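Local coordinates for protein transcription regulator (Haloarcula marismortui ATCC 43049, PDB 3CRJ) that probably binds operator DNA and represses transcription as a dimeric, all-helical regulator of the TetR family, at residues Q15-I19 against E43-S47; R88-L92 against M137-V141; L93-V98 against A186-A190. All coordinates share one frame; numbering follows the deposited sequence.

Interaction 1: residues Q15-I19 against E43-S47; sequences QTEEI and EYGKS
I19 and Y44 bring the two backbones closest, with their CA atoms 6.0 Å apart, where helix 12-30 passes the C-terminal end of helix 37-44; the chain then leaves helical geometry at G45, whose phi is positive. Y44 carries the contact. Its CG stands anti to the backbone N (chi1 172°), and the ring reaches across to helix 12-30. I19 CG1 lies over the centre of one ring face in a CH-pi contact, 3.6 Å from the Y44 ring centroid and only 7° off the normal. I19 CD1 continues over the CE2 and CZ side of the same face. The opposite face is covered near its rim by CD of K46, from the ring's own segment. At the ring edge, E18 CB lies 3.7 Å from Y44 CE1. The Y44 hydroxyl ends beside the bent chain of Q15, with OH 3.2 Å from Q15 CG. The ammonium of K46 approaches the carboxylate of E18 without forming a salt bridge, NZ to OE2 being 4.1 Å. Any attraction between them is probably weak. The segment 43-47 belongs to the predicted helix-turn-helix, and G45 to S47 form its turn. S47 N-caps helix 48-52 by bonding to A49. Y44 also touches A50 of that helix and A22 of helix 12-30. I19 packs on V51, Y54 and Y55, so helix 12-30 backs both helices of the motif.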
ATOM      1  N   GLN A  15     -25.925   7.885  19.164  1.00 68.81           N
ATOM      2  CA  GLN A  15     -26.314   7.085  17.998  1.00 67.95           C
ATOM      3  C   GLN A  15     -25.200   6.940  16.967  1.00 66.91           C
ATOM      4  O   GLN A  15     -25.003   5.867  16.399  1.00 67.03           O
ATOM      5  CB  GLN A  15     -27.528   7.721  17.320  1.00 68.29           C
ATOM      6  CG  GLN A  15     -28.860   7.042  17.574  1.00 68.96           C
ATOM      7  CD  GLN A  15     -29.146   6.859  19.039  1.00 69.70           C
ATOM      8  OE1 GLN A  15     -28.663   5.908  19.662  1.00 70.49           O
ATOM      9  NE2 GLN A  15     -29.943   7.757  19.601  1.00 69.03           N
ATOM     10  N   THR A  16     -24.508   8.042  16.705  1.00 65.63           N
ATOM     11  CA  THR A  16     -23.385   8.079  15.785  1.00 64.45           C
ATOM     12  C   THR A  16     -22.334   7.042  16.225  1.00 63.61           C
ATOM     13  O   THR A  16     -21.968   6.152  15.450  1.00 63.32           O
ATOM     14  CB  THR A  16     -22.818   9.528  15.727  1.00 64.68           C
ATOM     15  OG1 THR A  16     -23.870  10.430  15.356  1.00 64.63           O
ATOM     16  CG2 THR A  16     -21.684   9.661  14.733  1.00 64.97           C
ATOM     17  N   GLU A  17     -21.902   7.139  17.483  1.00 62.64           N
ATOM     18  CA  GLU A  17     -20.936   6.221  18.092  1.00 62.02           C
ATOM     19  C   GLU A  17     -21.350   4.743  18.038  1.00 61.59           C
ATOM     20  O   GLU A  17     -20.576   3.891  17.593  1.00 61.56           O
ATOM     21  CB  GLU A  17     -20.689   6.637  19.535  1.00 62.14           C
ATOM     22  CG  GLU A  17     -19.478   7.523  19.738  1.00 63.15           C
ATOM     23  CD  GLU A  17     -18.323   6.766  20.373  1.00 63.77           C
ATOM     24  OE1 GLU A  17     -18.130   5.586  20.024  1.00 63.71           O
ATOM     25  OE2 GLU A  17     -17.619   7.342  21.231  1.00 64.01           O
ATOM     26  N   GLU A  18     -22.563   4.442  18.496  1.00 60.91           N
ATOM     27  CA  GLU A  18     -23.114   3.097  18.390  1.00 60.52           C
ATOM     28  C   GLU A  18     -23.135   2.637  16.941  1.00 60.16           C
ATOM     29  O   GLU A  18     -22.867   1.463  16.665  1.00 59.85           O
ATOM     30  CB  GLU A  18     -24.545   3.046  18.916  1.00 60.79           C
ATOM     31  CG  GLU A  18     -24.720   2.707  20.370  1.00 61.08           C
ATOM     32  CD  GLU A  18     -26.162   2.354  20.660  1.00 62.70           C
ATOM     33  OE1 GLU A  18     -26.573   1.235  20.292  1.00 65.69           O
ATOM     34  OE2 GLU A  18     -26.897   3.186  21.230  1.00 61.96           O
ATOM     35  N   ILE A  19     -23.463   3.557  16.024  1.00 59.73           N
ATOM     36  CA  ILE A  19     -23.431   3.241  14.587  1.00 59.54           C
ATOM     37  C   ILE A  19     -22.009   3.059  14.048  1.00 59.61           C
ATOM     38  O   ILE A  19     -21.773   2.143  13.268  1.00 59.05           O
ATOM     39  CB  ILE A  19     -24.253   4.227  13.711  1.00 59.58           C
ATOM     40  CG1 ILE A  19     -25.765   4.013  13.931  1.00 59.49           C
ATOM     41  CG2 ILE A  19     -23.923   4.024  12.240  1.00 59.05           C
ATOM     42  CD1 ILE A  19     -26.683   5.004  13.188  1.00 58.86           C
ATOM     43  N   GLU A  43     -25.934  -5.180  12.705  1.00 64.70           N
ATOM     44  CA  GLU A  43     -24.974  -5.082  13.785  1.00 64.50           C
ATOM     45  C   GLU A  43     -25.316  -4.011  14.821  1.00 63.82           C
ATOM     46  O   GLU A  43     -24.884  -4.090  15.964  1.00 63.73           O
ATOM     47  CB  GLU A  43     -23.571  -4.901  13.220  1.00 64.76           C
ATOM     48  CG  GLU A  43     -22.866  -6.234  12.975  1.00 65.89           C
ATOM     49  CD  GLU A  43     -22.278  -6.824  14.237  1.00 66.18           C
ATOM     50  OE1 GLU A  43     -22.502  -6.260  15.326  1.00 66.93           O
ATOM     51  OE2 GLU A  43     -21.592  -7.858  14.139  1.00 67.00           O
ATOM     52  N   TYR A  44     -26.108  -3.031  14.409  1.00 63.17           N
ATOM     53  CA  TYR A  44     -26.504  -1.917  15.261  1.00 62.54           C
ATOM     54  C   TYR A  44     -27.680  -2.329  16.142  1.00 62.40           C
ATOM     55  O   TYR A  44     -27.819  -1.862  17.269  1.00 62.25           O
ATOM     56  CB  TYR A  44     -26.818  -0.710  14.371  1.00 62.29           C
ATOM     57  CG  TYR A  44     -27.423   0.508  15.021  1.00 61.51           C
ATOM     58  CD1 TYR A  44     -26.880   1.069  16.187  1.00 61.93           C
ATOM     59  CD2 TYR A  44     -28.499   1.149  14.427  1.00 60.43           C
ATOM     60  CE1 TYR A  44     -27.438   2.224  16.770  1.00 61.24           C
ATOM     61  CE2 TYR A  44     -29.065   2.309  14.995  1.00 61.49           C
ATOM     62  CZ  TYR A  44     -28.532   2.841  16.160  1.00 61.84           C
ATOM     63  OH  TYR A  44     -29.100   3.979  16.697  1.00 61.92           O
ATOM     64  N   GLY A  45     -28.502  -3.235  15.626  1.00 62.30           N
ATOM     65  CA  GLY A  45     -29.575  -3.841  16.405  1.00 62.22           C
ATOM     66  C   GLY A  45     -30.879  -3.122  16.181  1.00 62.27           C
ATOM     67  O   GLY A  45     -31.935  -3.575  16.625  1.00 62.31           O
ATOM     68  N   LYS A  46     -30.801  -1.995  15.483  1.00 62.54           N
ATOM     69  CA  LYS A  46     -31.982  -1.229  15.122  1.00 62.75           C
ATOM     70  C   LYS A  46     -32.349  -1.382  13.652  1.00 62.16           C
ATOM     71  O   LYS A  46     -31.576  -1.915  12.869  1.00 62.60           O
ATOM     72  CB  LYS A  46     -31.796   0.246  15.476  1.00 63.05           C
ATOM     73  CG  LYS A  46     -32.335   0.627  16.852  1.00 65.26           C
ATOM     74  CD  LYS A  46     -31.208   0.797  17.858  1.00 68.90           C
ATOM     75  CE  LYS A  46     -31.720   1.442  19.161  1.00 71.14           C
ATOM     76  NZ  LYS A  46     -30.619   2.138  19.923  1.00 71.48           N
ATOM     77  N   SER A  47     -33.560  -0.948  13.313  1.00 61.87           N
ATOM     78  CA  SER A  47     -34.044  -0.799  11.942  1.00 61.28           C
ATOM     79  C   SER A  47     -33.029  -0.200  10.964  1.00 61.09           C
ATOM     80  O   SER A  47     -32.174   0.602  11.341  1.00 60.55           O
ATOM     81  CB  SER A  47     -35.267   0.108  11.955  1.00 61.31           C
ATOM     82  OG  SER A  47     -35.436   0.713  10.688  1.00 62.06           O
TER

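Interaction 2: residues R88-L92 against M137-V141; sequences RLNLL and MLKAV
L89 meets V141 through branches set by their torsions. In L89, chi1 (-169°) places CG anti to the backbone N, and chi2 then turns CD1 to the other helix. In V141, CG2 takes the place anti to N, while CG1 sits between N and the carbonyl carbon (chi1 57°). CG1 of V141 meets L89 CD1 at 3.9 Å, while CG2 faces mainly the R88 side chain, 3.7 Å from R88 CB. The extended chain of R88 passes V141 obliquely and also lays CD against CG2. Its guanidinium goes elsewhere: NH1 bonds to the carbonyl oxygens of V80 and T82. L89 CD1 has a second neighbour, L138 CD2, at 3.6 Å; these two leucines cross at about a right angle. One turn further along, L92 and M137, a selenomethionine, reach toward each other tip to tip. The terminal CE of M137 comes to 3.4 Å from L92 CG, with L92 CB and CD2 also close to it. F73 and I77 of helix 58-78 touch M137 as well, and L164 of helix 156-176 touches L138. The contact is buried and almost wholly apolar. The axes of the two segments approach to 10.0 Å and run nearly antiparallel, at 162°. The packing joins helices 85-97 and 121-148 of the C-terminal domain, consistent with the all-helical regulatory domain of the TetR family.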
ATOM      1  N   ARG A  88       9.694  10.399  21.827  1.00 58.52           N
ATOM      2  CA  ARG A  88       8.411  10.712  21.238  1.00 57.90           C
ATOM      3  C   ARG A  88       8.302  10.154  19.834  1.00 57.24           C
ATOM      4  O   ARG A  88       7.228   9.670  19.428  1.00 56.64           O
ATOM      5  CB  ARG A  88       8.181  12.220  21.229  1.00 58.40           C
ATOM      6  CG  ARG A  88       6.710  12.587  21.148  1.00 59.03           C
ATOM      7  CD  ARG A  88       6.453  14.042  20.734  1.00 59.25           C
ATOM      8  NE  ARG A  88       5.058  14.200  20.325  1.00 56.47           N
ATOM      9  CZ  ARG A  88       4.033  14.281  21.166  1.00 55.71           C
ATOM     10  NH1 ARG A  88       4.231  14.248  22.489  1.00 53.60           N
ATOM     11  NH2 ARG A  88       2.803  14.405  20.673  1.00 54.98           N
ATOM     12  N   LEU A  89       9.401  10.230  19.089  1.00 56.54           N
ATOM     13  CA  LEU A  89       9.427   9.652  17.770  1.00 56.18           C
ATOM     14  C   LEU A  89       9.066   8.199  17.949  1.00 56.81           C
ATOM     15  O   LEU A  89       8.058   7.710  17.392  1.00 57.20           O
ATOM     16  CB  LEU A  89      10.796   9.796  17.102  1.00 55.73           C
ATOM     17  CG  LEU A  89      10.838   9.455  15.603  1.00 55.49           C
ATOM     18  CD1 LEU A  89       9.660  10.049  14.771  1.00 53.00           C
ATOM     19  CD2 LEU A  89      12.136   9.851  14.992  1.00 53.04           C
ATOM     20  N   ASN A  90       9.842   7.513  18.781  1.00 56.66           N
ATOM     21  CA  ASN A  90       9.619   6.086  18.981  1.00 56.64           C
ATOM     22  C   ASN A  90       8.175   5.735  19.303  1.00 56.99           C
ATOM     23  O   ASN A  90       7.595   4.842  18.687  1.00 57.60           O
ATOM     24  CB  ASN A  90      10.581   5.521  20.025  1.00 56.35           C
ATOM     25  CG  ASN A  90      11.946   5.258  19.449  1.00 54.38           C
ATOM     26  OD1 ASN A  90      12.063   4.712  18.362  1.00 54.17           O
ATOM     27  ND2 ASN A  90      12.981   5.656  20.163  1.00 52.79           N
ATOM     28  N   LEU A  91       7.605   6.456  20.261  1.00 57.04           N
ATOM     29  CA  LEU A  91       6.248   6.244  20.708  1.00 56.85           C
ATOM     30  C   LEU A  91       5.259   6.459  19.582  1.00 56.90           C
ATOM     31  O   LEU A  91       4.273   5.743  19.475  1.00 56.70           O
ATOM     32  CB  LEU A  91       5.956   7.178  21.871  1.00 56.77           C
ATOM     33  CG  LEU A  91       6.130   6.607  23.287  1.00 57.87           C
ATOM     34  CD1 LEU A  91       7.204   5.522  23.398  1.00 56.62           C
ATOM     35  CD2 LEU A  91       6.355   7.739  24.331  1.00 56.90           C
ATOM     36  N   LEU A  92       5.524   7.437  18.725  1.00 57.30           N
ATOM     37  CA  LEU A  92       4.668   7.628  17.552  1.00 57.69           C
ATOM     38  C   LEU A  92       4.810   6.462  16.595  1.00 58.08           C
ATOM     39  O   LEU A  92       3.809   5.893  16.162  1.00 58.57           O
ATOM     40  CB  LEU A  92       4.968   8.942  16.850  1.00 57.31           C
ATOM     41  CG  LEU A  92       4.116  10.088  17.367  1.00 58.08           C
ATOM     42  CD1 LEU A  92       3.881   9.974  18.854  1.00 57.53           C
ATOM     43  CD2 LEU A  92       4.754  11.414  17.021  1.00 58.59           C
HETATM   44  N   MSE A 137       2.425  15.399  12.821  1.00 61.48           N
HETATM   45  CA  MSE A 137       2.956  14.969  14.113  1.00 63.19           C
HETATM   46  C   MSE A 137       4.361  14.369  14.029  1.00 61.12           C
HETATM   47  O   MSE A 137       5.124  14.453  14.982  1.00 61.61           O
HETATM   48  CB  MSE A 137       2.015  13.998  14.793  1.00 62.72           C
HETATM   49  CG  MSE A 137       1.921  12.713  14.061  1.00 65.81           C
HETATM   50 SE   MSE A 137       0.982  11.381  15.064  0.75 70.70          SE
HETATM   51  CE  MSE A 137       2.199   9.956  14.612  1.00 65.49           C
ATOM     52  N   LEU A 138       4.706  13.790  12.891  1.00 59.48           N
ATOM     53  CA  LEU A 138       6.045  13.246  12.695  1.00 57.92           C
ATOM     54  C   LEU A 138       7.091  14.322  12.411  1.00 57.34           C
ATOM     55  O   LEU A 138       8.126  14.380  13.081  1.00 57.50           O
ATOM     56  CB  LEU A 138       6.033  12.221  11.568  1.00 57.78           C
ATOM     57  CG  LEU A 138       5.569  10.826  11.995  1.00 55.39           C
ATOM     58  CD1 LEU A 138       5.573   9.916  10.780  1.00 54.10           C
ATOM     59  CD2 LEU A 138       6.440  10.278  13.091  1.00 50.09           C
ATOM     60  N   LYS A 139       6.824  15.183  11.431  1.00 56.03           N
ATOM     61  CA  LYS A 139       7.663  16.349  11.219  1.00 55.21           C
ATOM     62  C   LYS A 139       7.877  17.217  12.470  1.00 54.87           C
ATOM     63  O   LYS A 139       8.992  17.695  12.716  1.00 55.17           O
ATOM     64  CB  LYS A 139       7.111  17.200  10.110  1.00 55.39           C
ATOM     65  CG  LYS A 139       8.142  18.120   9.513  1.00 53.88           C
ATOM     66  CD  LYS A 139       7.694  18.565   8.148  1.00 54.32           C
ATOM     67  CE  LYS A 139       6.483  19.502   8.230  1.00 54.00           C
ATOM     68  NZ  LYS A 139       6.815  20.773   8.886  1.00 54.19           N
ATOM     69  N   ALA A 140       6.828  17.385  13.269  1.00 53.86           N
ATOM     70  CA  ALA A 140       6.917  18.171  14.499  1.00 53.35           C
ATOM     71  C   ALA A 140       7.901  17.629  15.516  1.00 52.83           C
ATOM     72  O   ALA A 140       8.571  18.400  16.158  1.00 52.49           O
ATOM     73  CB  ALA A 140       5.541  18.361  15.146  1.00 52.98           C
ATOM     74  N   VAL A 141       8.014  16.316  15.667  1.00 53.14           N
ATOM     75  CA  VAL A 141       8.925  15.828  16.692  1.00 53.32           C
ATOM     76  C   VAL A 141      10.344  15.860  16.135  1.00 53.64           C
ATOM     77  O   VAL A 141      11.300  16.198  16.851  1.00 53.18           O
ATOM     78  CB  VAL A 141       8.513  14.481  17.305  1.00 53.32           C
ATOM     79  CG1 VAL A 141       8.363  13.419  16.241  1.00 52.88           C
ATOM     80  CG2 VAL A 141       9.522  14.052  18.367  1.00 53.40           C
TER

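Interaction 3: residues L93-V98 against A186-A190; sequences LDELLV and ARQTA
R187 reaches from helix 181-198 to helix 85-97, and each part of its chain finds a partner there. CB lies beside CB of L97. CG, placed anti to the backbone N, touches V98 CG1 at 4.0 Å. The chain bends at chi2 (45°) and passes CD over L97, 3.8 Å from L97 CB. NE then donates to D94 OD1 at 2.9 Å; the N-H...O angle is 146°, and NE approaches OD1 nearly along the C-O bond. From the tip, NH2 donates to the same D94 OD1 at 3.1 Å, arriving from above the carboxylate plane. The salt bridge is thus side-on, with two nitrogens on one oxygen. The carboxylate and guanidinium planes are 44° apart, so the two groups are not coplanar. L93 CB lies over one face of the guanidinium, 3.4 Å from R187 CZ, and L93 CD1 comes near NH1. The outer nitrogens have further partners: NH1 bonds to S191, and NH2 probably to N90. These bonds, with L93 over the face, would limit the rotation of the group. Beside this polar grip, A190 CB rests against L93 CD1 and against L97 CD2, at 4.2 Å from the latter. The two helix segments run roughly antiparallel. Helix 156-176 adjoins both sides through I167 on L97 and A170 on A186, and L163 touches A190. A186 packs on T165 of the second subunit, and T189 OG1 hydrogen-bonds to S162 OG of the second subunit, so helix 181-198 lies between helix 85-97 and that subunit.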
ATOM      1  N   LEU A  93       6.053   6.088  16.291  1.00 57.98           N
ATOM      2  CA  LEU A  93       6.283   4.943  15.445  1.00 58.29           C
ATOM      3  C   LEU A  93       5.643   3.694  16.006  1.00 58.55           C
ATOM      4  O   LEU A  93       5.059   2.929  15.240  1.00 58.44           O
ATOM      5  CB  LEU A  93       7.765   4.714  15.199  1.00 58.08           C
ATOM      6  CG  LEU A  93       8.334   5.842  14.360  1.00 59.13           C
ATOM      7  CD1 LEU A  93       9.869   5.748  14.337  1.00 57.00           C
ATOM      8  CD2 LEU A  93       7.676   5.848  12.947  1.00 56.93           C
ATOM      9  N   ASP A  94       5.749   3.481  17.318  1.00 58.84           N
ATOM     10  CA  ASP A  94       5.073   2.352  17.940  1.00 59.81           C
ATOM     11  C   ASP A  94       3.591   2.435  17.680  1.00 60.31           C
ATOM     12  O   ASP A  94       2.985   1.473  17.234  1.00 60.51           O
ATOM     13  CB  ASP A  94       5.317   2.310  19.422  1.00 59.74           C
ATOM     14  CG  ASP A  94       6.731   1.961  19.755  1.00 61.58           C
ATOM     15  OD1 ASP A  94       7.532   1.682  18.825  1.00 62.46           O
ATOM     16  OD2 ASP A  94       7.044   1.994  20.967  1.00 63.91           O
ATOM     17  N   GLU A  95       3.024   3.606  17.907  1.00 61.22           N
ATOM     18  CA  GLU A  95       1.610   3.820  17.686  1.00 62.48           C
ATOM     19  C   GLU A  95       1.170   3.457  16.264  1.00 62.63           C
ATOM     20  O   GLU A  95       0.120   2.846  16.069  1.00 63.74           O
ATOM     21  CB  GLU A  95       1.250   5.255  18.011  1.00 62.41           C
ATOM     22  CG  GLU A  95      -0.096   5.370  18.626  1.00 66.46           C
ATOM     23  CD  GLU A  95      -0.205   4.620  19.946  1.00 71.32           C
ATOM     24  OE1 GLU A  95      -1.216   3.894  20.123  1.00 72.43           O
ATOM     25  OE2 GLU A  95       0.717   4.748  20.799  1.00 73.66           O
ATOM     26  N   LEU A  96       1.983   3.797  15.280  1.00 62.47           N
ATOM     27  CA  LEU A  96       1.610   3.585  13.891  1.00 62.27           C
ATOM     28  C   LEU A  96       1.944   2.168  13.415  1.00 62.63           C
ATOM     29  O   LEU A  96       1.334   1.670  12.469  1.00 62.39           O
ATOM     30  CB  LEU A  96       2.324   4.601  12.998  1.00 61.85           C
ATOM     31  CG  LEU A  96       1.959   6.077  13.095  1.00 59.93           C
ATOM     32  CD1 LEU A  96       3.191   6.958  12.943  1.00 56.71           C
ATOM     33  CD2 LEU A  96       0.933   6.382  12.042  1.00 56.76           C
ATOM     34  N   LEU A  97       2.898   1.515  14.074  1.00 63.27           N
ATOM     35  CA  LEU A  97       3.430   0.239  13.566  1.00 64.18           C
ATOM     36  C   LEU A  97       3.294  -0.964  14.486  1.00 65.44           C
ATOM     37  O   LEU A  97       3.220  -2.069  13.999  1.00 65.97           O
ATOM     38  CB  LEU A  97       4.882   0.377  13.093  1.00 63.63           C
ATOM     39  CG  LEU A  97       5.222   0.525  11.607  1.00 62.43           C
ATOM     40  CD1 LEU A  97       4.027   0.849  10.756  1.00 62.06           C
ATOM     41  CD2 LEU A  97       6.318   1.551  11.420  1.00 59.32           C
ATOM     42  N   VAL A  98       3.263  -0.778  15.800  1.00 67.28           N
ATOM     43  CA  VAL A  98       3.057  -1.932  16.683  1.00 69.06           C
ATOM     44  C   VAL A  98       1.593  -2.152  17.091  1.00 70.49           C
ATOM     45  O   VAL A  98       1.106  -3.280  17.048  1.00 70.88           O
ATOM     46  CB  VAL A  98       4.023  -1.940  17.889  1.00 68.57           C
ATOM     47  CG1 VAL A  98       5.368  -1.397  17.454  1.00 67.70           C
ATOM     48  CG2 VAL A  98       3.464  -1.131  19.040  1.00 69.41           C
ATOM     49  N   ALA A 186       8.849  -3.638   9.415  1.00 56.10           N
ATOM     50  CA  ALA A 186       8.792  -2.207   9.066  1.00 55.76           C
ATOM     51  C   ALA A 186       9.091  -1.286  10.248  1.00 55.40           C
ATOM     52  O   ALA A 186       9.716  -0.242  10.084  1.00 55.42           O
ATOM     53  CB  ALA A 186       7.466  -1.834   8.432  1.00 55.47           C
ATOM     54  N   ARG A 187       8.658  -1.684  11.438  1.00 54.99           N
ATOM     55  CA  ARG A 187       9.009  -0.953  12.639  1.00 54.59           C
ATOM     56  C   ARG A 187      10.510  -0.846  12.738  1.00 54.39           C
ATOM     57  O   ARG A 187      11.015   0.229  13.069  1.00 55.44           O
ATOM     58  CB  ARG A 187       8.421  -1.629  13.895  1.00 54.76           C
ATOM     59  CG  ARG A 187       8.583  -0.826  15.174  1.00 54.55           C
ATOM     60  CD  ARG A 187       8.225   0.674  14.951  1.00 55.67           C
ATOM     61  NE  ARG A 187       8.590   1.532  16.088  1.00 55.52           N
ATOM     62  CZ  ARG A 187       9.763   2.146  16.240  1.00 55.63           C
ATOM     63  NH1 ARG A 187      10.726   2.006  15.327  1.00 56.37           N
ATOM     64  NH2 ARG A 187       9.982   2.898  17.315  1.00 53.97           N
ATOM     65  N   GLN A 188      11.223  -1.935  12.444  1.00 54.37           N
ATOM     66  CA  GLN A 188      12.697  -1.960  12.501  1.00 54.71           C
ATOM     67  C   GLN A 188      13.329  -1.132  11.387  1.00 55.25           C
ATOM     68  O   GLN A 188      14.326  -0.404  11.613  1.00 54.66           O
ATOM     69  CB  GLN A 188      13.242  -3.379  12.416  1.00 54.43           C
ATOM     70  CG  GLN A 188      14.748  -3.387  12.633  1.00 56.01           C
ATOM     71  CD  GLN A 188      15.364  -4.775  12.614  1.00 56.97           C
ATOM     72  OE1 GLN A 188      14.815  -5.708  13.191  1.00 58.82           O
ATOM     73  NE2 GLN A 188      16.509  -4.912  11.954  1.00 53.77           N
ATOM     74  N   THR A 189      12.752  -1.251  10.183  1.00 55.51           N
ATOM     75  CA  THR A 189      13.142  -0.394   9.073  1.00 55.60           C
ATOM     76  C   THR A 189      13.007   1.079   9.483  1.00 56.28           C
ATOM     77  O   THR A 189      13.983   1.849   9.386  1.00 56.77           O
ATOM     78  CB  THR A 189      12.288  -0.685   7.862  1.00 55.71           C
ATOM     79  OG1 THR A 189      12.449  -2.058   7.506  1.00 55.98           O
ATOM     80  CG2 THR A 189      12.688   0.194   6.686  1.00 55.15           C
ATOM     81  N   ALA A 190      11.832   1.462   9.985  1.00 55.72           N
ATOM     82  CA  ALA A 190      11.645   2.808  10.508  1.00 56.29           C
ATOM     83  C   ALA A 190      12.735   3.232  11.510  1.00 57.11           C
ATOM     84  O   ALA A 190      13.260   4.324  11.389  1.00 57.71           O
ATOM     85  CB  ALA A 190      10.258   2.976  11.118  1.00 55.98           C
TER

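In the fold
Interaction 1 lies in the N-terminal, predicted DNA-binding region, while interactions 2 and 3 lie in the C-terminal domain, on the opposite side of the chain's centre. The centre of interaction 1 is about 35 Å from that of interaction 2 and about 33 Å from that of interaction 3; it touches neither. Interactions 2 and 3 share helix 85-97, and their centres are about 11 Å apart. They meet directly: N90 OD1 is 3.0 Å from R187 NH2, a probable hydrogen bond, and M137 CE packs 3.6 Å from L96 CD1. Helix 85-97 thus packs on both helix 121-148 and helix 181-198. Of the three, only interaction 3 reaches the second subunit.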